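Local atomic coordinates of exosome complex exonuclease RRP46 homolog (Oryza sativa Japonica Group, PDB entry 3HKM), a protein that probably serves in the exosome complex that degrades RNA, binds double-stranded DNA and single-stranded RNA, and shows hydrolytic DNase and phosphorolytic RNase activities in vitro. Residues K59-V64 with N99-V104; K135-A140 with F225-L230; S165-V170 with G201-E206; R5-N10 with D154-E159. All blocks are in the same frame, centred on the assembly; numbering follows the deposited sequence.

The four contacts are spread over the RNase PH-like fold of a single chain. Contact 1 belongs to the five-stranded mixed sheet, whereas contacts 2 and 3 share the four-stranded antiparallel sheet and the long C-terminal helix 205-229, one near each end of that helix. They touch through neighbouring strands, Ala140 CB standing 3.4 Å from Leu169 O, although their centres are about 24 Å apart. Contact 4 ties the N-terminal loop to the short helix 157-160, which precedes strand 165-172 of contact 3; these two contacts have centres about 17 Å apart. Contacts 1 and 4 lie on opposite sides of the chain's centre, with about 36 Å between their own centres.

Contact 1: residues K59-V64 with N99-V104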
loop_
_atom_site.group_PDB
_atom_site.type_symbol
_atom_site.label_atom_id
_atom_site.label_comp_id
_atom_site.label_asym_id
_atom_site.label_seq_id
_atom_site.Cartn_x
_atom_site.Cartn_y
_atom_site.Cartn_z
ATOM N N LYS A 59 -20.749 -4.498 -11.938
ATOM C CA LYS A 59 -19.580 -4.961 -11.195
ATOM C C LYS A 59 -19.506 -4.224 -9.856
ATOM O O LYS A 59 -20.095 -3.149 -9.708
ATOM C CB LYS A 59 -18.300 -4.708 -12.000
ATOM C CG LYS A 59 -18.073 -5.663 -13.163
ATOM C CD LYS A 59 -16.881 -5.226 -14.014
ATOM C CE LYS A 59 -17.166 -3.931 -14.777
ATOM N NZ LYS A 59 -18.057 -4.130 -15.962
ATOM N N ALA A 60 -18.795 -4.797 -8.884
ATOM C CA ALA A 60 -18.639 -4.156 -7.578
ATOM C C ALA A 60 -17.767 -2.894 -7.653
ATOM O O ALA A 60 -16.806 -2.829 -8.417
ATOM C CB ALA A 60 -18.070 -5.137 -6.558
ATOM N N SER A 61 -18.122 -1.892 -6.858
ATOM C CA SER A 61 -17.375 -0.637 -6.810
ATOM C C SER A 61 -16.448 -0.598 -5.608
ATOM O O SER A 61 -16.832 -0.989 -4.504
ATOM C CB SER A 61 -18.329 0.559 -6.739
ATOM O OG SER A 61 -19.235 0.552 -7.827
ATOM N N ILE A 62 -15.227 -0.125 -5.835
ATOM C CA ILE A 62 -14.286 0.146 -4.760
ATOM C C ILE A 62 -13.938 1.626 -4.845
ATOM O O ILE A 62 -13.562 2.111 -5.909
ATOM C CB ILE A 62 -13.007 -0.736 -4.854
ATOM C CG1 ILE A 62 -13.273 -2.143 -4.302
ATOM C CG2 ILE A 62 -11.871 -0.123 -4.053
ATOM C CD1 ILE A 62 -14.082 -3.041 -5.209
ATOM N N GLU A 63 -14.105 2.347 -3.738
ATOM C CA GLU A 63 -13.828 3.778 -3.699
ATOM C C GLU A 63 -12.856 4.108 -2.568
ATOM O O GLU A 63 -12.841 3.416 -1.554
ATOM C CB GLU A 63 -15.136 4.560 -3.536
ATOM C CG GLU A 63 -16.199 4.133 -4.536
ATOM C CD GLU A 63 -17.302 5.161 -4.713
ATOM O OE1 GLU A 63 -17.536 5.943 -3.768
ATOM O OE2 GLU A 63 -17.939 5.169 -5.793
ATOM N N VAL A 64 -12.054 5.160 -2.737
ATOM C CA VAL A 64 -11.010 5.477 -1.767
ATOM C C VAL A 64 -10.831 6.981 -1.517
ATOM O O VAL A 64 -10.799 7.785 -2.446
ATOM C CB VAL A 64 -9.649 4.873 -2.194
ATOM C CG1 VAL A 64 -8.669 4.883 -1.028
ATOM C CG2 VAL A 64 -9.837 3.457 -2.729
ATOM N N ASN A 99 -23.465 -4.481 -7.992
ATOM C CA ASN A 99 -24.305 -3.432 -7.409
ATOM C C ASN A 99 -24.001 -3.228 -5.938
ATOM O O ASN A 99 -24.887 -3.283 -5.090
ATOM C CB ASN A 99 -25.790 -3.726 -7.612
ATOM C CG ASN A 99 -26.676 -2.541 -7.266
ATOM O OD1 ASN A 99 -27.829 -2.717 -6.883
ATOM N ND2 ASN A 99 -26.145 -1.334 -7.400
ATOM N N THR A 100 -22.728 -2.982 -5.652
ATOM C CA THR A 100 -22.255 -2.859 -4.285
ATOM C C THR A 100 -21.089 -1.864 -4.231
ATOM O O THR A 100 -20.322 -1.753 -5.175
ATOM C CB THR A 100 -21.828 -4.249 -3.761
ATOM O OG1 THR A 100 -22.411 -4.488 -2.478
ATOM C CG2 THR A 100 -20.319 -4.396 -3.712
ATOM N N THR A 101 -20.964 -1.129 -3.136
ATOM C CA THR A 101 -19.848 -0.204 -2.997
ATOM C C THR A 101 -19.073 -0.470 -1.714
ATOM O O THR A 101 -19.643 -0.502 -0.622
ATOM C CB THR A 101 -20.302 1.273 -3.017
ATOM O OG1 THR A 101 -21.076 1.529 -4.195
ATOM C CG2 THR A 101 -19.100 2.202 -2.997
ATOM N N THR A 102 -17.767 -0.661 -1.863
ATOM C CA THR A 102 -16.867 -0.772 -0.731
ATOM C C THR A 102 -16.006 0.490 -0.644
ATOM O O THR A 102 -15.245 0.796 -1.556
ATOM C CB THR A 102 -15.994 -2.033 -0.859
ATOM O OG1 THR A 102 -16.844 -3.188 -0.907
ATOM C CG2 THR A 102 -15.035 -2.159 0.308
ATOM N N SER A 103 -16.145 1.232 0.449
ATOM C CA SER A 103 -15.406 2.474 0.613
ATOM C C SER A 103 -14.214 2.289 1.534
ATOM O O SER A 103 -14.356 1.852 2.674
ATOM C CB SER A 103 -16.305 3.585 1.157
ATOM O OG SER A 103 -17.485 3.711 0.382
ATOM N N VAL A 104 -13.043 2.645 1.029
ATOM C CA VAL A 104 -11.813 2.585 1.794
ATOM C C VAL A 104 -11.400 3.989 2.231
ATOM O O VAL A 104 -11.318 4.908 1.412
ATOM C CB VAL A 104 -10.684 1.959 0.949
ATOM C CG1 VAL A 104 -9.406 1.828 1.764
ATOM C CG2 VAL A 104 -11.121 0.612 0.400
#
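Glu63 and Thr101 meet on one face of two neighbouring parallel strands, although in the backbone register Glu63 is paired with Ser103. From CB the Glu63 chain turns so that CG is anti to the carbonyl carbon (chi1 -50°), and CG comes to rest 3.8 Å from Thr101 CG2. CD passes 3.9 Å from the same methyl. At the tip OE1 still grazes Thr101 CG2, and it also forms a long, weak ion pair with Arg52. Thr101 OG1 is hydrogen-bonded to Gly50 O, while CG2, anti to the backbone N, faces Glu63.

Between the strands, four backbone hydrogen bonds form in alternation. Ser61 N gives to Thr100 O, and Thr102 N returns to Ser61 O at 2.8 Å; Glu63 N then gives to Thr102 O, and Val104 N to Glu63 O at 2.7 Å. CA-H groups add to the ladder, among them Val64 CA, 3.2 Å from Val104 O.

On the other face Val64 and Val104 point the same way, side by side, with Val64 CG2 4.1 Å from Val104 CB. Leu84 touches Val64 and Leu88 touches Val104, both from helix 77-91. That helix links the two strands, making this the parallel pair of a beta-alpha-beta unit in the mixed sheet of the RNase PH fold.

Contact 2: residues K135-A140 with F225-L230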
loop_
_atom_site.group_PDB
_atom_site.type_symbol
_atom_site.label_atom_id
_atom_site.label_comp_id
_atom_site.label_asym_id
_atom_site.label_seq_id
_atom_site.Cartn_x
_atom_site.Cartn_y
_atom_site.Cartn_z
ATOM N N LYS A 135 -8.556 -10.956 -5.520
ATOM C CA LYS A 135 -7.927 -11.877 -6.475
ATOM C C LYS A 135 -6.641 -12.463 -5.876
ATOM O O LYS A 135 -6.270 -13.605 -6.136
ATOM C CB LYS A 135 -7.563 -11.152 -7.777
ATOM C CG LYS A 135 -8.714 -10.595 -8.603
ATOM C CD LYS A 135 -8.160 -10.070 -9.925
ATOM C CE LYS A 135 -9.105 -9.107 -10.636
ATOM N NZ LYS A 135 -10.154 -9.801 -11.449
ATOM N N HIS A 136 -5.958 -11.645 -5.086
ATOM C CA HIS A 136 -4.674 -11.993 -4.495
ATOM C C HIS A 136 -4.295 -10.876 -3.534
ATOM O O HIS A 136 -4.881 -9.792 -3.569
ATOM C CB HIS A 136 -3.601 -12.111 -5.578
ATOM C CG HIS A 136 -3.675 -11.028 -6.607
ATOM N ND1 HIS A 136 -3.335 -9.720 -6.334
ATOM C CD2 HIS A 136 -4.083 -11.048 -7.899
ATOM C CE1 HIS A 136 -3.517 -8.984 -7.417
ATOM N NE2 HIS A 136 -3.970 -9.766 -8.380
ATOM N N LEU A 137 -3.319 -11.148 -2.675
ATOM C CA LEU A 137 -2.755 -10.127 -1.795
ATOM C C LEU A 137 -1.965 -9.086 -2.590
ATOM O O LEU A 137 -1.363 -9.401 -3.616
ATOM C CB LEU A 137 -1.811 -10.773 -0.780
ATOM C CG LEU A 137 -2.317 -11.190 0.596
ATOM C CD1 LEU A 137 -3.619 -11.968 0.518
ATOM C CD2 LEU A 137 -1.239 -11.980 1.313
ATOM N N ALA A 138 -1.966 -7.849 -2.105
ATOM C CA ALA A 138 -1.062 -6.824 -2.614
ATOM C C ALA A 138 -0.001 -6.515 -1.554
ATOM O O ALA A 138 -0.325 -6.129 -0.431
ATOM C CB ALA A 138 -1.821 -5.569 -3.000
ATOM N N VAL A 139 1.263 -6.701 -1.913
ATOM C CA VAL A 139 2.369 -6.395 -1.014
ATOM C C VAL A 139 3.275 -5.352 -1.677
ATOM O O VAL A 139 3.911 -5.623 -2.691
ATOM C CB VAL A 139 3.152 -7.685 -0.614
ATOM C CG1 VAL A 139 4.527 -7.350 -0.075
ATOM C CG2 VAL A 139 2.369 -8.480 0.411
ATOM N N ALA A 140 3.309 -4.150 -1.109
ATOM C CA ALA A 140 4.037 -3.039 -1.716
ATOM C C ALA A 140 5.333 -2.738 -0.976
ATOM O O ALA A 140 5.403 -2.888 0.238
ATOM C CB ALA A 140 3.161 -1.796 -1.766
ATOM N N PHE A 225 3.316 -12.394 6.880
ATOM C CA PHE A 225 2.714 -11.652 7.988
ATOM C C PHE A 225 1.189 -11.585 7.811
ATOM O O PHE A 225 0.421 -11.918 8.729
ATOM C CB PHE A 225 3.326 -10.242 8.030
ATOM C CG PHE A 225 2.841 -9.376 9.172
ATOM C CD1 PHE A 225 3.120 -9.707 10.489
ATOM C CD2 PHE A 225 2.151 -8.202 8.918
ATOM C CE1 PHE A 225 2.694 -8.902 11.533
ATOM C CE2 PHE A 225 1.720 -7.390 9.958
ATOM C CZ PHE A 225 1.988 -7.745 11.269
ATOM N N MET A 226 0.761 -11.153 6.625
ATOM C CA MET A 226 -0.649 -11.155 6.254
ATOM C C MET A 226 -1.280 -12.547 6.345
ATOM O O MET A 226 -2.404 -12.693 6.825
ATOM C CB MET A 226 -0.837 -10.610 4.835
ATOM C CG MET A 226 -0.513 -9.128 4.673
ATOM S SD MET A 226 -0.683 -8.534 2.972
ATOM C CE MET A 226 -0.198 -6.826 3.156
ATOM N N ARG A 227 -0.564 -13.568 5.888
ATOM C CA ARG A 227 -1.140 -14.911 5.818
ATOM C C ARG A 227 -1.193 -15.664 7.156
ATOM O O ARG A 227 -2.021 -16.557 7.351
ATOM C CB ARG A 227 -0.416 -15.743 4.757
ATOM C CG ARG A 227 -0.756 -15.345 3.322
ATOM C CD ARG A 227 -1.851 -16.221 2.726
ATOM N NE ARG A 227 -2.297 -15.736 1.423
ATOM C CZ ARG A 227 -1.498 -15.627 0.372
ATOM N NH1 ARG A 227 -0.224 -15.970 0.485
ATOM N NH2 ARG A 227 -1.961 -15.174 -0.788
ATOM N N THR A 228 -0.315 -15.312 8.082
ATOM C CA THR A 228 -0.297 -16.004 9.362
ATOM C C THR A 228 -0.675 -15.091 10.524
ATOM O O THR A 228 -1.814 -15.099 10.980
ATOM C CB THR A 228 1.069 -16.664 9.627
ATOM O OG1 THR A 228 1.309 -17.662 8.628
ATOM C CG2 THR A 228 1.079 -17.321 10.991
ATOM N N THR A 229 0.285 -14.305 10.992
ATOM C CA THR A 229 0.088 -13.453 12.159
ATOM C C THR A 229 -1.249 -12.707 12.142
ATOM O O THR A 229 -1.983 -12.711 13.138
ATOM C CB THR A 229 1.240 -12.441 12.288
ATOM O OG1 THR A 229 2.489 -13.133 12.182
ATOM C CG2 THR A 229 1.169 -11.707 13.616
ATOM N N LEU A 230 -1.569 -12.078 11.014
ATOM C CA LEU A 230 -2.766 -11.237 10.929
ATOM C C LEU A 230 -4.075 -12.026 10.821
ATOM O O LEU A 230 -5.119 -11.459 10.476
ATOM C CB LEU A 230 -2.655 -10.240 9.774
ATOM C CG LEU A 230 -1.587 -9.155 9.917
ATOM C CD1 LEU A 230 -1.730 -8.130 8.803
ATOM C CD2 LEU A 230 -1.669 -8.476 11.276
#
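Leu137 and Met226 bring the two backbones nearest each other, their CA atoms still 8.4 Å apart; no hydrogen bond joins the segments, and the helix side chains bridge the gap. The first segment runs from a loop into strand 138-145 of the antiparallel sheet, while the second covers the end of the C-terminal helix 205-229 and the residue after it. Here the helix widens into a pi-type turn, with Leu230 N bonded to Phe225 O. This is helix-on-sheet packing within the alpha/beta RNase PH fold.

Met226 reaches across with an extended chain, SD anti to CA (chi2 178°), and SD touches both Leu137, just before the strand, and Val139 in it. It is 3.9 Å from Leu137 CG and 4.0 Å from Val139 CG2. Leu137 and Met226 run alongside each other in opposite senses, which brings Leu137 CD2 to 3.8 Å from Met226 CB. From helix 115-130, Cys124 also touches Met226, and Val139 continues along the C-terminal helix to Ser219 and Ile222.

Arg227 closes the outer side. Its chain bends at chi2 (-96°), which turns CD aside; further out, the guanidinium lies against Leu137: CD2 lies 3.7 Å above the plane of the group, over its centre, while CD1 approaches NH2. The polar end has a weak hydrogen bond of its own, from NH2 to the backbone oxygen of Asn173. Deeper in, the Met226 methyl CE lies 3.7 Å from Ala138 O, a backbone oxygen buried here without any hydrogen-bond partner in the model.

Contact 3: residues S165-V170 with G201-E206; sequences SFAHLV and GVMSEE
Val202 O takes the one hydrogen bond across the contact, from Ser165 OG. The modelled separation of these two atoms, 2.4 Å, is too short for a normal hydrogen bond, so its detailed geometry is doubtful. Ser165 OG is anti to its own carbonyl carbon (chi1 -54°), which turns OG toward the carbonyl of the loop.

The rest of the contact is made by Met203. It sets out with CG anti to the backbone N, and then bends twice, at chi2 (78°) and chi3 (72°). The hooked chain brings CE back against the strand, 3.9 Å from Ala167 CB. The same methyl lies 3.4 Å from Phe166 O and 3.5 Å from Phe166 C, so it rests on a peptide group as well as on a side chain. Tyr208, on the following helix, also touches Met203.

Gly201, at the end of strand 197-201, has a positive phi, a conformation in which a CB would press on the preceding carbonyl oxygen. Three residues later, Ser204 occupies the N-cap position, and its OG accepts from Asp207 N in the first turn of the helix. Met203 thus packs a short connection against the neighbouring strand, with the Ser165-Val202 approach beside it: the link from the outermost strand of the antiparallel sheet to the N-capped C-terminal helix 205-229 in this RNase PH fold.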
loop_
_atom_site.group_PDB
_atom_site.type_symbol
_atom_site.label_atom_id
_atom_site.label_comp_id
_atom_site.label_asym_id
_atom_site.label_seq_id
_atom_site.Cartn_x
_atom_site.Cartn_y
_atom_site.Cartn_z
ATOM N N SER A 165 16.887 7.998 -7.267
ATOM C CA SER A 165 16.058 7.028 -7.958
ATOM C C SER A 165 15.237 6.278 -6.936
ATOM O O SER A 165 15.705 6.004 -5.836
ATOM C CB SER A 165 16.922 6.016 -8.719
ATOM O OG SER A 165 17.840 6.632 -9.605
ATOM N N PHE A 166 14.009 5.942 -7.303
ATOM C CA PHE A 166 13.268 4.952 -6.538
ATOM C C PHE A 166 11.961 4.495 -7.181
ATOM O O PHE A 166 11.461 5.108 -8.118
ATOM C CB PHE A 166 13.089 5.372 -5.070
ATOM C CG PHE A 166 12.352 6.658 -4.875
ATOM C CD1 PHE A 166 13.025 7.797 -4.454
ATOM C CD2 PHE A 166 10.983 6.721 -5.070
ATOM C CE1 PHE A 166 12.345 8.983 -4.252
ATOM C CE2 PHE A 166 10.290 7.908 -4.869
ATOM C CZ PHE A 166 10.974 9.042 -4.458
ATOM N N ALA A 167 11.437 3.389 -6.675
ATOM C CA ALA A 167 10.272 2.766 -7.261
ATOM C C ALA A 167 9.305 2.355 -6.164
ATOM O O ALA A 167 9.713 1.911 -5.101
ATOM C CB ALA A 167 10.690 1.556 -8.073
ATOM N N HIS A 168 8.018 2.527 -6.420
ATOM C CA HIS A 168 7.007 1.911 -5.581
ATOM C C HIS A 168 6.561 0.639 -6.272
ATOM O O HIS A 168 5.906 0.697 -7.306
ATOM C CB HIS A 168 5.815 2.844 -5.390
ATOM C CG HIS A 168 6.116 4.047 -4.549
ATOM N ND1 HIS A 168 5.379 5.210 -4.622
ATOM C CD2 HIS A 168 7.082 4.270 -3.626
ATOM C CE1 HIS A 168 5.874 6.095 -3.773
ATOM N NE2 HIS A 168 6.906 5.549 -3.156
ATOM N N LEU A 169 6.936 -0.511 -5.722
ATOM C CA LEU A 169 6.527 -1.780 -6.318
ATOM C C LEU A 169 5.441 -2.443 -5.487
ATOM O O LEU A 169 5.441 -2.368 -4.259
ATOM C CB LEU A 169 7.716 -2.734 -6.493
ATOM C CG LEU A 169 8.931 -2.206 -7.269
ATOM C CD1 LEU A 169 10.049 -3.245 -7.289
ATOM C CD2 LEU A 169 8.564 -1.761 -8.685
ATOM N N VAL A 170 4.499 -3.075 -6.172
ATOM C CA VAL A 170 3.472 -3.839 -5.498
ATOM C C VAL A 170 3.294 -5.176 -6.202
ATOM O O VAL A 170 3.000 -5.254 -7.394
ATOM C CB VAL A 170 2.160 -3.015 -5.257
ATOM C CG1 VAL A 170 2.171 -1.727 -6.064
ATOM C CG2 VAL A 170 0.905 -3.856 -5.481
ATOM N N GLY A 201 12.227 9.738 -10.480
ATOM C CA GLY A 201 13.608 10.138 -10.668
ATOM C C GLY A 201 14.282 9.226 -11.668
ATOM O O GLY A 201 13.626 8.350 -12.229
ATOM N N VAL A 202 15.581 9.419 -11.888
ATOM C CA VAL A 202 16.288 8.652 -12.912
ATOM C C VAL A 202 16.188 7.163 -12.639
ATOM O O VAL A 202 16.372 6.703 -11.509
ATOM C CB VAL A 202 17.771 9.042 -13.040
ATOM C CG1 VAL A 202 18.580 8.460 -11.897
ATOM C CG2 VAL A 202 18.321 8.532 -14.357
ATOM N N MET A 203 15.884 6.402 -13.677
ATOM C CA MET A 203 15.773 4.972 -13.503
ATOM C C MET A 203 16.152 4.293 -14.800
ATOM O O MET A 203 15.358 4.226 -15.739
ATOM C CB MET A 203 14.359 4.584 -13.054
ATOM C CG MET A 203 14.170 3.101 -12.731
ATOM S SD MET A 203 14.821 2.579 -11.134
ATOM C CE MET A 203 13.637 3.313 -10.025
ATOM N N SER A 204 17.388 3.819 -14.849
ATOM C CA SER A 204 17.815 2.949 -15.923
ATOM C C SER A 204 17.009 1.660 -15.849
ATOM O O SER A 204 16.434 1.340 -14.807
ATOM C CB SER A 204 19.303 2.631 -15.790
ATOM O OG SER A 204 19.551 1.863 -14.625
ATOM N N GLU A 205 16.982 0.917 -16.951
ATOM C CA GLU A 205 16.303 -0.372 -17.001
ATOM C C GLU A 205 17.021 -1.428 -16.144
ATOM O O GLU A 205 16.406 -2.389 -15.678
ATOM C CB GLU A 205 16.174 -0.842 -18.455
ATOM C CG GLU A 205 15.412 -2.138 -18.629
ATOM C CD GLU A 205 15.407 -2.631 -20.065
ATOM O OE1 GLU A 205 16.480 -3.022 -20.568
ATOM O OE2 GLU A 205 14.325 -2.637 -20.689
ATOM N N GLU A 206 18.319 -1.247 -15.926
ATOM C CA GLU A 206 19.061 -2.130 -15.029
ATOM C C GLU A 206 18.681 -1.847 -13.577
ATOM O O GLU A 206 18.430 -2.770 -12.804
ATOM C CB GLU A 206 20.568 -1.975 -15.237
ATOM C CG GLU A 206 20.983 -1.946 -16.703
ATOM C CD GLU A 206 20.953 -0.551 -17.281
ATOM O OE1 GLU A 206 21.867 0.240 -16.952
ATOM O OE2 GLU A 206 20.030 -0.248 -18.066
#

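Contact 4: residues R5-N10 with D154-E159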
loop_
_atom_site.group_PDB
_atom_site.type_symbol
_atom_site.label_atom_id
_atom_site.label_comp_id
_atom_site.label_asym_id
_atom_site.label_seq_id
_atom_site.Cartn_x
_atom_site.Cartn_y
_atom_site.Cartn_z
ATOM N N ARG A 5 23.159 1.272 6.375
ATOM C CA ARG A 5 22.315 2.456 6.267
ATOM C C ARG A 5 22.340 3.179 7.600
ATOM O O ARG A 5 22.662 2.582 8.623
ATOM C CB ARG A 5 20.878 2.069 5.893
ATOM C CG ARG A 5 20.756 1.360 4.555
ATOM C CD ARG A 5 19.544 0.446 4.510
ATOM N NE ARG A 5 18.295 1.180 4.327
ATOM C CZ ARG A 5 17.139 0.612 3.996
ATOM N NH1 ARG A 5 17.070 -0.700 3.812
ATOM N NH2 ARG A 5 16.050 1.357 3.845
ATOM N N ALA A 6 22.007 4.463 7.588
ATOM C CA ALA A 6 22.049 5.274 8.803
ATOM C C ALA A 6 21.346 4.595 9.969
ATOM O O ALA A 6 21.889 4.521 11.072
ATOM C CB ALA A 6 21.440 6.651 8.552
ATOM N N ASP A 7 20.138 4.093 9.724
ATOM C CA ASP A 7 19.324 3.536 10.800
ATOM C C ASP A 7 19.810 2.168 11.262
ATOM O O ASP A 7 19.309 1.627 12.250
ATOM C CB ASP A 7 17.840 3.487 10.411
ATOM C CG ASP A 7 17.601 2.763 9.105
ATOM O OD1 ASP A 7 17.915 3.327 8.028
ATOM O OD2 ASP A 7 17.077 1.634 9.159
ATOM N N GLY A 8 20.783 1.610 10.549
ATOM C CA GLY A 8 21.396 0.362 10.966
ATOM C C GLY A 8 20.862 -0.847 10.233
ATOM O O GLY A 8 21.220 -1.988 10.544
ATOM N N ARG A 9 19.999 -0.608 9.253
ATOM C CA ARG A 9 19.504 -1.692 8.415
ATOM C C ARG A 9 20.463 -1.952 7.263
ATOM O O ARG A 9 21.225 -1.073 6.868
ATOM C CB ARG A 9 18.113 -1.364 7.870
ATOM C CG ARG A 9 17.048 -1.261 8.934
ATOM C CD ARG A 9 15.672 -1.132 8.332
ATOM N NE ARG A 9 15.539 0.007 7.428
ATOM C CZ ARG A 9 14.723 1.038 7.622
ATOM N NH1 ARG A 9 13.956 1.095 8.713
ATOM N NH2 ARG A 9 14.669 2.015 6.725
ATOM N N ASN A 10 20.438 -3.168 6.730
ATOM C CA ASN A 10 21.141 -3.443 5.483
ATOM C C ASN A 10 20.178 -3.312 4.301
ATOM O O ASN A 10 18.957 -3.372 4.479
ATOM C CB ASN A 10 21.836 -4.811 5.518
ATOM C CG ASN A 10 20.862 -5.963 5.651
ATOM O OD1 ASN A 10 19.947 -6.114 4.842
ATOM N ND2 ASN A 10 21.062 -6.793 6.673
ATOM N N ASP A 154 12.468 -0.365 1.442
ATOM C CA ASP A 154 11.703 0.324 2.476
ATOM C C ASP A 154 12.448 1.549 3.004
ATOM O O ASP A 154 12.866 1.596 4.157
ATOM C CB ASP A 154 11.394 -0.637 3.620
ATOM C CG ASP A 154 10.223 -0.178 4.481
ATOM O OD1 ASP A 154 9.359 0.584 3.992
ATOM O OD2 ASP A 154 10.163 -0.616 5.650
ATOM N N THR A 155 12.611 2.540 2.141
ATOM C CA THR A 155 13.307 3.764 2.499
ATOM C C THR A 155 12.509 4.579 3.501
ATOM O O THR A 155 11.281 4.541 3.514
ATOM C CB THR A 155 13.519 4.650 1.266
ATOM O OG1 THR A 155 12.272 4.796 0.585
ATOM C CG2 THR A 155 14.532 4.030 0.332
ATOM N N ASN A 156 13.222 5.336 4.327
ATOM C CA ASN A 156 12.593 6.272 5.243
ATOM C C ASN A 156 12.565 7.692 4.674
ATOM O O ASN A 156 12.825 7.896 3.490
ATOM C CB ASN A 156 13.277 6.228 6.615
ATOM C CG ASN A 156 14.775 6.444 6.533
ATOM O OD1 ASN A 156 15.306 6.826 5.492
ATOM N ND2 ASN A 156 15.467 6.199 7.640
ATOM N N LYS A 157 12.233 8.669 5.511
ATOM C CA LYS A 157 12.139 10.059 5.080
ATOM C C LYS A 157 13.528 10.608 4.767
ATOM O O LYS A 157 13.710 11.369 3.817
ATOM C CB LYS A 157 11.464 10.887 6.174
ATOM C CG LYS A 157 11.114 12.320 5.801
ATOM C CD LYS A 157 10.473 13.019 6.994
ATOM C CE LYS A 157 10.067 14.448 6.671
ATOM N NZ LYS A 157 9.590 15.187 7.885
ATOM N N ALA A 158 14.511 10.199 5.560
ATOM C CA ALA A 158 15.890 10.648 5.385
ATOM C C ALA A 158 16.524 10.142 4.086
ATOM O O ALA A 158 17.200 10.895 3.385
ATOM C CB ALA A 158 16.736 10.230 6.589
ATOM N N GLU A 159 16.308 8.864 3.781
ATOM C CA GLU A 159 16.853 8.239 2.577
ATOM C C GLU A 159 16.132 8.731 1.332
ATOM O O GLU A 159 16.658 8.649 0.218
ATOM C CB GLU A 159 16.744 6.713 2.672
ATOM C CG GLU A 159 17.674 6.083 3.710
ATOM C CD GLU A 159 17.259 4.671 4.110
ATOM O OE1 GLU A 159 16.150 4.240 3.735
ATOM O OE2 GLU A 159 18.039 3.993 4.811
HETATM O O HOH W 1 14.209 4.126 9.503
#
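Arg5 and Glu159 form the tight part of this contact, a side-on salt bridge built onto a helix N-terminal capping box. Arg5 NE meets Glu159 OE2 at 2.9 Å, nearly straight, and Arg5 NH2 meets Glu159 OE1 at 2.9 Å. Both oxygens are approached on their syn sides and lie close to the guanidinium plane, although that plane and the carboxylate are turned 32° from each other. Arg5 NH2 also reaches Leu153 O, with a weaker bond to Asp154 O.

The capping box also holds the carboxylate. Asn156 N donates to Glu159 OE1 from above the carboxylate plane, giving that oxygen two donors, while Glu159 N returns a bond of 2.8 Å to Asn156 OD1. The salt bridge thus ties the N-terminal loop, which folds through a type I turn from Arg5 to Gly8, to the start of a short, weakly bonded helix at about 157-160.

Around Asp7 and Arg9 the fit is looser. Asp7 OD1 stands 3.3 Å from Glu159 OE2, two acceptors whose repulsion the nearby arginines probably ease. Arg9 NH2 comes near Asp154 O, but the angle is too poor for a hydrogen bond, and it remains 4.0 Å from Glu159 OE1. Arg9 bends at chi3 (-57°) and lays its NE over the centre of the Arg5 guanidinium. A water bridges this side, accepting from Asn156 ND2 at 3.1 Å and, weakly, from Arg9 NH1.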